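Local coordinates for protein yncA (Salmonella typhimurium, PDB 3DR8) that probably transfers the acetyl group of acetyl coenzyme A to an acceptor substrate, as a GNAT-family N-acetyltransferase, at residues V84-Y89 with H117-G122; I123-A128 with D157-Q162. All coordinates share one frame; numbering follows the deposited sequence.

Contact 1. Residues V84-Y89 with H117-G122. With ACO (acetyl coenzyme *a), chain H.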
loop_
_atom_site.group_PDB
_atom_site.type_symbol
_atom_site.label_atom_id
_atom_site.label_comp_id
_atom_site.label_asym_id
_atom_site.label_seq_id
_atom_site.Cartn_x
_atom_site.Cartn_y
_atom_site.Cartn_z
ATOM N N VAL A 84 6.505 -8.105 4.216
ATOM C CA VAL A 84 6.306 -7.188 5.333
ATOM C C VAL A 84 6.786 -5.818 4.946
ATOM O O VAL A 84 7.719 -5.651 4.134
ATOM C CB VAL A 84 6.970 -7.670 6.649
ATOM C CG1 VAL A 84 6.319 -8.971 7.123
ATOM C CG2 VAL A 84 8.440 -7.887 6.482
ATOM N N GLU A 85 6.146 -4.819 5.539
ATOM C CA GLU A 85 6.672 -3.481 5.463
ATOM C C GLU A 85 7.192 -3.064 6.853
ATOM O O GLU A 85 6.464 -3.106 7.850
ATOM C CB GLU A 85 5.621 -2.524 4.922
ATOM C CG GLU A 85 6.118 -1.064 4.772
ATOM C CD GLU A 85 5.076 -0.165 4.092
ATOM O OE1 GLU A 85 3.886 -0.252 4.485
ATOM O OE2 GLU A 85 5.429 0.612 3.167
ATOM N N HIS A 86 8.455 -2.663 6.898
ATOM C CA HIS A 86 9.115 -2.375 8.166
ATOM C C HIS A 86 9.348 -0.886 8.391
ATOM O O HIS A 86 9.200 -0.041 7.488
ATOM C CB HIS A 86 10.458 -3.110 8.225
ATOM C CG HIS A 86 11.406 -2.653 7.167
ATOM N ND1 HIS A 86 12.311 -1.638 7.380
ATOM C CD2 HIS A 86 11.507 -2.984 5.860
ATOM C CE1 HIS A 86 12.975 -1.402 6.261
ATOM N NE2 HIS A 86 12.504 -2.206 5.324
ATOM N N SER A 87 9.734 -0.567 9.613
ATOM C CA SER A 87 10.120 0.789 9.907
ATOM C C SER A 87 11.211 0.820 10.981
ATOM O O SER A 87 11.310 -0.088 11.811
ATOM C CB SER A 87 8.890 1.577 10.340
ATOM O OG SER A 87 8.299 0.991 11.471
ATOM N N VAL A 88 12.016 1.883 10.945
ATOM C CA VAL A 88 13.110 2.048 11.857
ATOM C C VAL A 88 13.031 3.499 12.283
ATOM O O VAL A 88 13.013 4.360 11.422
ATOM C CB VAL A 88 14.507 1.793 11.169
ATOM C CG1 VAL A 88 15.685 1.935 12.201
ATOM C CG2 VAL A 88 14.579 0.426 10.485
ATOM N N TYR A 89 12.971 3.780 13.592
ATOM C CA TYR A 89 13.078 5.177 14.070
ATOM C C TYR A 89 14.045 5.328 15.226
ATOM O O TYR A 89 13.843 4.764 16.306
ATOM C CB TYR A 89 11.737 5.775 14.501
ATOM C CG TYR A 89 10.682 5.682 13.478
ATOM C CD1 TYR A 89 10.508 6.687 12.525
ATOM C CD2 TYR A 89 9.846 4.576 13.450
ATOM C CE1 TYR A 89 9.521 6.574 11.542
ATOM C CE2 TYR A 89 8.868 4.452 12.493
ATOM C CZ TYR A 89 8.706 5.438 11.553
ATOM O OH TYR A 89 7.690 5.251 10.641
ATOM N N HIS A 117 9.395 -13.453 2.856
ATOM C CA HIS A 117 10.100 -13.520 1.571
ATOM C C HIS A 117 10.648 -12.153 1.147
ATOM O O HIS A 117 11.724 -12.064 0.522
ATOM C CB HIS A 117 9.162 -14.078 0.500
ATOM C CG HIS A 117 9.813 -14.305 -0.827
ATOM N ND1 HIS A 117 10.832 -15.217 -1.010
ATOM C CD2 HIS A 117 9.578 -13.758 -2.043
ATOM C CE1 HIS A 117 11.200 -15.220 -2.278
ATOM N NE2 HIS A 117 10.467 -14.334 -2.921
ATOM N N VAL A 118 9.897 -11.096 1.454
ATOM C CA VAL A 118 10.256 -9.748 1.011
ATOM C C VAL A 118 10.026 -8.764 2.147
ATOM O O VAL A 118 9.024 -8.851 2.869
ATOM C CB VAL A 118 9.501 -9.287 -0.308
ATOM C CG1 VAL A 118 9.902 -7.825 -0.711
ATOM C CG2 VAL A 118 9.819 -10.203 -1.486
HETATM N N MSE A 119 10.978 -7.865 2.318
HETATM C CA MSE A 119 10.796 -6.644 3.113
HETATM C C MSE A 119 10.674 -5.432 2.194
HETATM O O MSE A 119 11.488 -5.240 1.299
HETATM C CB MSE A 119 12.003 -6.428 4.027
HETATM C CG MSE A 119 12.220 -7.564 4.991
HETATM SE SE MSE A 119 13.768 -7.326 6.124
HETATM C CE MSE A 119 13.149 -5.956 7.337
ATOM N N VAL A 120 9.674 -4.611 2.454
ATOM C CA VAL A 120 9.399 -3.405 1.687
ATOM C C VAL A 120 9.637 -2.181 2.562
ATOM O O VAL A 120 9.048 -2.064 3.654
ATOM C CB VAL A 120 7.944 -3.384 1.100
ATOM C CG1 VAL A 120 7.589 -1.991 0.516
ATOM C CG2 VAL A 120 7.735 -4.563 0.026
ATOM N N ALA A 121 10.510 -1.299 2.091
ATOM C CA ALA A 121 10.710 0.030 2.724
ATOM C C ALA A 121 9.988 1.133 1.926
ATOM O O ALA A 121 10.288 1.364 0.744
ATOM C CB ALA A 121 12.189 0.341 2.854
ATOM N N GLY A 122 9.041 1.814 2.566
ATOM C CA GLY A 122 8.415 3.003 1.977
ATOM C C GLY A 122 9.156 4.243 2.465
ATOM O O GLY A 122 8.981 4.666 3.610
HETATM N N1A ACO H . 22.822 11.908 3.833
HETATM C C2A ACO H . 23.191 10.732 3.287
HETATM N N3A ACO H . 23.521 9.685 4.076
HETATM C C4A ACO H . 23.487 9.799 5.428
HETATM C C5A ACO H . 23.110 10.987 6.007
HETATM C C6A ACO H . 22.768 12.047 5.191
HETATM N N6A ACO H . 22.403 13.207 5.795
HETATM N N7A ACO H . 23.161 10.841 7.343
HETATM C C8A ACO H . 23.553 9.572 7.601
HETATM N N9A ACO H . 23.767 8.961 6.428
HETATM C C1B ACO H . 24.162 7.549 6.240
HETATM C C2B ACO H . 25.333 7.038 7.060
HETATM O O2B ACO H . 26.596 7.431 6.478
HETATM C C3B ACO H . 25.034 5.539 6.997
HETATM O O3B ACO H . 25.540 4.945 5.802
HETATM P P3B ACO H . 26.091 3.424 5.859
HETATM O O7A ACO H . 25.015 2.568 6.522
HETATM O O8A ACO H . 27.307 3.575 6.749
HETATM O O9A ACO H . 26.425 3.106 4.428
HETATM C C4B ACO H . 23.512 5.435 6.921
HETATM O O4B ACO H . 23.048 6.752 6.658
HETATM C C5B ACO H . 22.845 4.887 8.186
HETATM O O5B ACO H . 23.449 5.489 9.322
HETATM P P1A ACO H . 23.006 5.173 10.824
HETATM O O1A ACO H . 23.769 6.136 11.710
HETATM O O2A ACO H . 22.960 3.689 11.115
HETATM O O3A ACO H . 21.485 5.719 10.765
HETATM P P2A ACO H . 20.620 6.311 11.966
HETATM O O4A ACO H . 20.650 7.810 11.892
HETATM O O5A ACO H . 20.815 5.629 13.298
HETATM O O6A ACO H . 19.181 5.779 11.443
HETATM C CBP ACO H . 17.243 6.568 10.284
HETATM C CCP ACO H . 18.677 6.100 10.145
HETATM C CDP ACO H . 16.759 7.049 8.924
HETATM C CEP ACO H . 16.414 5.360 10.708
HETATM C CAP ACO H . 17.188 7.670 11.366
HETATM O OAP ACO H . 18.001 8.844 11.066
HETATM C C9P ACO H . 15.823 8.215 11.711
HETATM O O9P ACO H . 15.225 7.837 12.701
HETATM N N8P ACO H . 15.322 9.200 10.944
HETATM C C7P ACO H . 14.047 9.897 11.098
HETATM C C6P ACO H . 12.861 8.921 10.867
HETATM C C5P ACO H . 13.044 8.129 9.550
HETATM O O5P ACO H . 13.268 8.685 8.457
HETATM N N4P ACO H . 12.936 6.797 9.626
HETATM C C3P ACO H . 13.090 5.872 8.487
HETATM C C2P ACO H . 11.808 5.916 7.649
HETATM S S1P ACO H . 11.844 4.827 6.247
HETATM C C ACO H . 12.094 3.180 6.868
HETATM O O ACO H . 11.505 3.124 8.174
HETATM C CH3 ACO H . 11.569 2.082 5.930
HETATM O O HOH W 1 8.277 1.418 5.293
#
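The acetyl-coenzyme A cleft of a GNAT acetyltransferase opens where strand 83-90 parts from strand 118-124, and the contact is the joined end of that V. Near its base the strands are bonded in parallel: Val-84 N gives a nearly straight bond to Val-118 O at 3.0 Å, and Val-120 N returns one to Val-84 O at 2.8 Å. One step on, the bond from His-86 N to Val-120 O is weak, stretched to 3.4 Å. Beyond it a water replaces direct pairing, donating to His-86 O and accepting from Gly-122 N. This splay of two neighbouring parallel strands, the axes of these short segments diverging by 50°, is the hallmark of the GNAT fold; helix 99-113 makes the beta-alpha-beta crossover between them. The strand edge released at Val-88 is used by the cofactor: Val-88 N binds the acetyl oxygen O of ACO at 3.1 Å, while ACO N4P makes a weak bond to Val-88 O, so the pantetheine arm runs along it like a further strand. His-86 fills the base of the V. A chi1 of 63° swings its ring across to the neighbouring strand. Met-119, a selenomethionine, bends at chi3 and lays CE over one ring face as a CH-pi contact, 4.0 Å from the centroid. The CB of Ala-121 comes within 3.6 Å of His-86 NE2 and equally close to ACO CH3, so this methyl borders both ring and acetyl group. Val-84 CG2 lies alongside Met-119 CG; Met-119 packs on helix 99-113, Val-84 on Phe-71 of strand 64-73. On the other sheet face the extended Glu-85 passes Val-120, CG being 3.3 Å from Val-120 O.

Contact 2. Residues I123-A128 with D157-Q162. With ACO (acetyl coenzyme *a), chain H.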
loop_
_atom_site.group_PDB
_atom_site.type_symbol
_atom_site.label_atom_id
_atom_site.label_comp_id
_atom_site.label_asym_id
_atom_site.label_seq_id
_atom_site.Cartn_x
_atom_site.Cartn_y
_atom_site.Cartn_z
ATOM N N ILE A 123 10.003 4.831 1.621
ATOM C CA ILE A 123 10.877 5.927 2.070
ATOM C C ILE A 123 10.550 7.230 1.293
ATOM O O ILE A 123 10.472 7.182 0.035
ATOM C CB ILE A 123 12.368 5.520 1.855
ATOM C CG1 ILE A 123 12.631 4.125 2.462
ATOM C CG2 ILE A 123 13.320 6.577 2.434
ATOM C CD1 ILE A 123 14.005 3.608 2.152
ATOM N N GLU A 124 10.332 8.362 1.984
ATOM C CA GLU A 124 10.130 9.642 1.249
ATOM C C GLU A 124 11.424 9.912 0.498
ATOM O O GLU A 124 12.510 9.705 1.039
ATOM C CB GLU A 124 9.664 10.846 2.116
ATOM C CG GLU A 124 8.994 12.053 1.279
ATOM C CD GLU A 124 9.953 13.063 0.520
ATOM O OE1 GLU A 124 11.038 13.363 1.074
ATOM O OE2 GLU A 124 9.591 13.609 -0.619
ATOM N N SER A 125 11.318 10.368 -0.751
ATOM C CA SER A 125 12.465 10.338 -1.638
ATOM C C SER A 125 13.644 11.185 -1.214
ATOM O O SER A 125 14.744 10.940 -1.674
ATOM C CB SER A 125 12.058 10.659 -3.084
ATOM O OG SER A 125 11.113 9.673 -3.519
ATOM N N GLN A 126 13.422 12.174 -0.343
ATOM C CA GLN A 126 14.514 13.083 0.040
ATOM C C GLN A 126 15.242 12.554 1.266
ATOM O O GLN A 126 16.209 13.154 1.701
ATOM C CB GLN A 126 14.020 14.517 0.291
ATOM C CG GLN A 126 13.688 15.276 -0.978
ATOM C CD GLN A 126 13.234 16.689 -0.705
ATOM O OE1 GLN A 126 13.991 17.526 -0.205
ATOM N NE2 GLN A 126 11.986 16.980 -1.055
ATOM N N ASN A 127 14.773 11.430 1.819
ATOM C CA ASN A 127 15.395 10.831 3.012
ATOM C C ASN A 127 16.676 10.091 2.644
ATOM O O ASN A 127 16.670 8.872 2.520
ATOM C CB ASN A 127 14.405 9.896 3.694
ATOM C CG ASN A 127 14.834 9.491 5.113
ATOM O OD1 ASN A 127 15.956 9.738 5.553
ATOM N ND2 ASN A 127 13.932 8.820 5.810
ATOM N N ALA A 128 17.767 10.838 2.458
ATOM C CA ALA A 128 19.000 10.266 1.892
ATOM C C ALA A 128 19.611 9.269 2.868
ATOM O O ALA A 128 20.126 8.226 2.452
ATOM C CB ALA A 128 19.992 11.349 1.540
ATOM N N ASP A 157 7.467 12.720 -2.721
ATOM C CA ASP A 157 7.677 11.559 -3.559
ATOM C C ASP A 157 7.984 10.305 -2.715
ATOM O O ASP A 157 8.579 10.386 -1.624
ATOM C CB ASP A 157 8.808 11.787 -4.579
ATOM C CG ASP A 157 8.693 13.114 -5.283
ATOM O OD1 ASP A 157 7.618 13.481 -5.776
ATOM O OD2 ASP A 157 9.695 13.830 -5.315
ATOM N N LEU A 158 7.574 9.158 -3.229
ATOM C CA LEU A 158 7.794 7.888 -2.540
ATOM C C LEU A 158 8.756 6.991 -3.284
ATOM O O LEU A 158 8.561 6.694 -4.488
ATOM C CB LEU A 158 6.455 7.144 -2.372
ATOM C CG LEU A 158 6.524 5.825 -1.573
ATOM C CD1 LEU A 158 6.947 6.116 -0.128
ATOM C CD2 LEU A 158 5.141 5.131 -1.629
ATOM N N THR A 159 9.792 6.561 -2.583
ATOM C CA THR A 159 10.717 5.526 -3.066
ATOM C C THR A 159 10.413 4.223 -2.327
ATOM O O THR A 159 10.394 4.191 -1.097
ATOM C CB THR A 159 12.194 5.926 -2.783
ATOM O OG1 THR A 159 12.442 7.243 -3.301
ATOM C CG2 THR A 159 13.204 4.886 -3.388
ATOM N N PHE A 160 10.145 3.152 -3.067
ATOM C CA PHE A 160 10.058 1.844 -2.449
ATOM C C PHE A 160 11.417 1.204 -2.632
ATOM O O PHE A 160 12.030 1.308 -3.715
ATOM C CB PHE A 160 8.965 0.960 -3.094
ATOM C CG PHE A 160 7.570 1.178 -2.534
ATOM C CD1 PHE A 160 6.490 1.435 -3.397
ATOM C CD2 PHE A 160 7.331 1.113 -1.146
ATOM C CE1 PHE A 160 5.171 1.595 -2.888
ATOM C CE2 PHE A 160 5.995 1.261 -0.604
ATOM C CZ PHE A 160 4.923 1.512 -1.501
HETATM N N MSE A 161 11.904 0.579 -1.569
HETATM C CA MSE A 161 13.081 -0.280 -1.701
HETATM C C MSE A 161 12.671 -1.626 -1.125
HETATM O O MSE A 161 11.777 -1.717 -0.273
HETATM C CB MSE A 161 14.302 0.280 -0.984
HETATM C CG MSE A 161 14.665 1.717 -1.364
HETATM SE SE MSE A 161 16.329 2.367 -0.546
HETATM C CE MSE A 161 17.608 1.146 -1.416
ATOM N N GLN A 162 13.267 -2.677 -1.640
ATOM C CA GLN A 162 12.914 -3.961 -1.113
ATOM C C GLN A 162 14.160 -4.868 -1.001
ATOM O O GLN A 162 15.191 -4.648 -1.668
ATOM C CB GLN A 162 11.778 -4.593 -1.934
ATOM C CG GLN A 162 12.174 -5.056 -3.324
ATOM C CD GLN A 162 10.960 -5.465 -4.138
ATOM O OE1 GLN A 162 10.194 -4.600 -4.599
ATOM N NE2 GLN A 162 10.783 -6.782 -4.345
HETATM N N1A ACO H . 22.822 11.908 3.833
HETATM C C2A ACO H . 23.191 10.732 3.287
HETATM N N3A ACO H . 23.521 9.685 4.076
HETATM C C4A ACO H . 23.487 9.799 5.428
HETATM C C5A ACO H . 23.110 10.987 6.007
HETATM C C6A ACO H . 22.768 12.047 5.191
HETATM N N6A ACO H . 22.403 13.207 5.795
HETATM N N7A ACO H . 23.161 10.841 7.343
HETATM C C8A ACO H . 23.553 9.572 7.601
HETATM N N9A ACO H . 23.767 8.961 6.428
HETATM C C1B ACO H . 24.162 7.549 6.240
HETATM C C2B ACO H . 25.333 7.038 7.060
HETATM O O2B ACO H . 26.596 7.431 6.478
HETATM C C3B ACO H . 25.034 5.539 6.997
HETATM O O3B ACO H . 25.540 4.945 5.802
HETATM P P3B ACO H . 26.091 3.424 5.859
HETATM O O7A ACO H . 25.015 2.568 6.522
HETATM O O8A ACO H . 27.307 3.575 6.749
HETATM O O9A ACO H . 26.425 3.106 4.428
HETATM C C4B ACO H . 23.512 5.435 6.921
HETATM O O4B ACO H . 23.048 6.752 6.658
HETATM C C5B ACO H . 22.845 4.887 8.186
HETATM O O5B ACO H . 23.449 5.489 9.322
HETATM P P1A ACO H . 23.006 5.173 10.824
HETATM O O1A ACO H . 23.769 6.136 11.710
HETATM O O2A ACO H . 22.960 3.689 11.115
HETATM O O3A ACO H . 21.485 5.719 10.765
HETATM P P2A ACO H . 20.620 6.311 11.966
HETATM O O4A ACO H . 20.650 7.810 11.892
HETATM O O5A ACO H . 20.815 5.629 13.298
HETATM O O6A ACO H . 19.181 5.779 11.443
HETATM C CBP ACO H . 17.243 6.568 10.284
HETATM C CCP ACO H . 18.677 6.100 10.145
HETATM C CDP ACO H . 16.759 7.049 8.924
HETATM C CEP ACO H . 16.414 5.360 10.708
HETATM C CAP ACO H . 17.188 7.670 11.366
HETATM O OAP ACO H . 18.001 8.844 11.066
HETATM C C9P ACO H . 15.823 8.215 11.711
HETATM O O9P ACO H . 15.225 7.837 12.701
HETATM N N8P ACO H . 15.322 9.200 10.944
HETATM C C7P ACO H . 14.047 9.897 11.098
HETATM C C6P ACO H . 12.861 8.921 10.867
HETATM C C5P ACO H . 13.044 8.129 9.550
HETATM O O5P ACO H . 13.268 8.685 8.457
HETATM N N4P ACO H . 12.936 6.797 9.626
HETATM C C3P ACO H . 13.090 5.872 8.487
HETATM C C2P ACO H . 11.808 5.916 7.649
HETATM S S1P ACO H . 11.844 4.827 6.247
HETATM C C ACO H . 12.094 3.180 6.868
HETATM O O ACO H . 11.505 3.124 8.174
HETATM C CH3 ACO H . 11.569 2.082 5.930
HETATM O O HOH W 2 11.267 14.159 -3.341
#
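The carboxylate of Glu-124 meets Asp-157 at one edge: Glu-124 OE2 accepts the N-H of Asp-157 at 3.1 Å on its anti lone pair, the one turned away from OE1. Over the plane of the same group, 62° out of it, Gln-126 N bonds to Glu-124 OE1, so the side chain ties the turn to strand 154-164. A bend at chi2 (-79°) brings the carboxylate to the backbone of Asp-157. A water links Glu-124 OE2 and Asp-157 OD2, though its approach to OD2 is doubtfully short; Asp-157 OD1 takes a hydrogen bond from Gln-147 N. The Phe-160 ring carries CD2 of Leu-158 over one face, offset toward the rim. Between the antiparallel strands, Ile-123 and Thr-159 form a hydrogen-bonded pair, each N to the other's O at 2.8 Å. Next comes Ser-125 N to Asp-157 O at 2.9 Å. Thr-159 OG1 donates to Ser-125 OG at 2.8 Å, and the side-chain amide of Gln-144 binds both hydroxyls, closing a polar cluster. On the same sheet face Ile-123 CD1 rests on Met-161 SE at 3.8 Å, while CG1 touches the thioester sulfur of ACO. A type I turn from Glu-124 to Asn-127 then leads to the cofactor: Asn-127 ND2 donates to ACO O5P at 2.7 Å, and its OD1 caps Ser-130 N as N-cap of helix 128-136. That helix packs on Ile-123 and Met-161, strand 140-151 pairs with 154-164 on the side away from 118-124, through Leu-158 and Phe-160, and Phe-160 meets Phe-160 of the second subunit.

In the fold
From the N terminus the chain lays down strands 5-8, 56-61 and 64-73 before reaching 83-90. Contact 1 closes the loop through helix 99-113, bringing 117-122 in parallel beside 84-89. The chain then runs directly from 117-122 into 123-128, and contact 2 closes a second loop through helix 128-136 and strand 140-151, with 157-162 returning antiparallel. The loops follow in series, neither enclosing nor crossing the other, and share strand 118-124. Ala-121 N probably bonds to Met-161 O where they touch. Together they join the N-terminal strands to the C-terminal pair in one sheet, with acetyl coenzyme A reached by both.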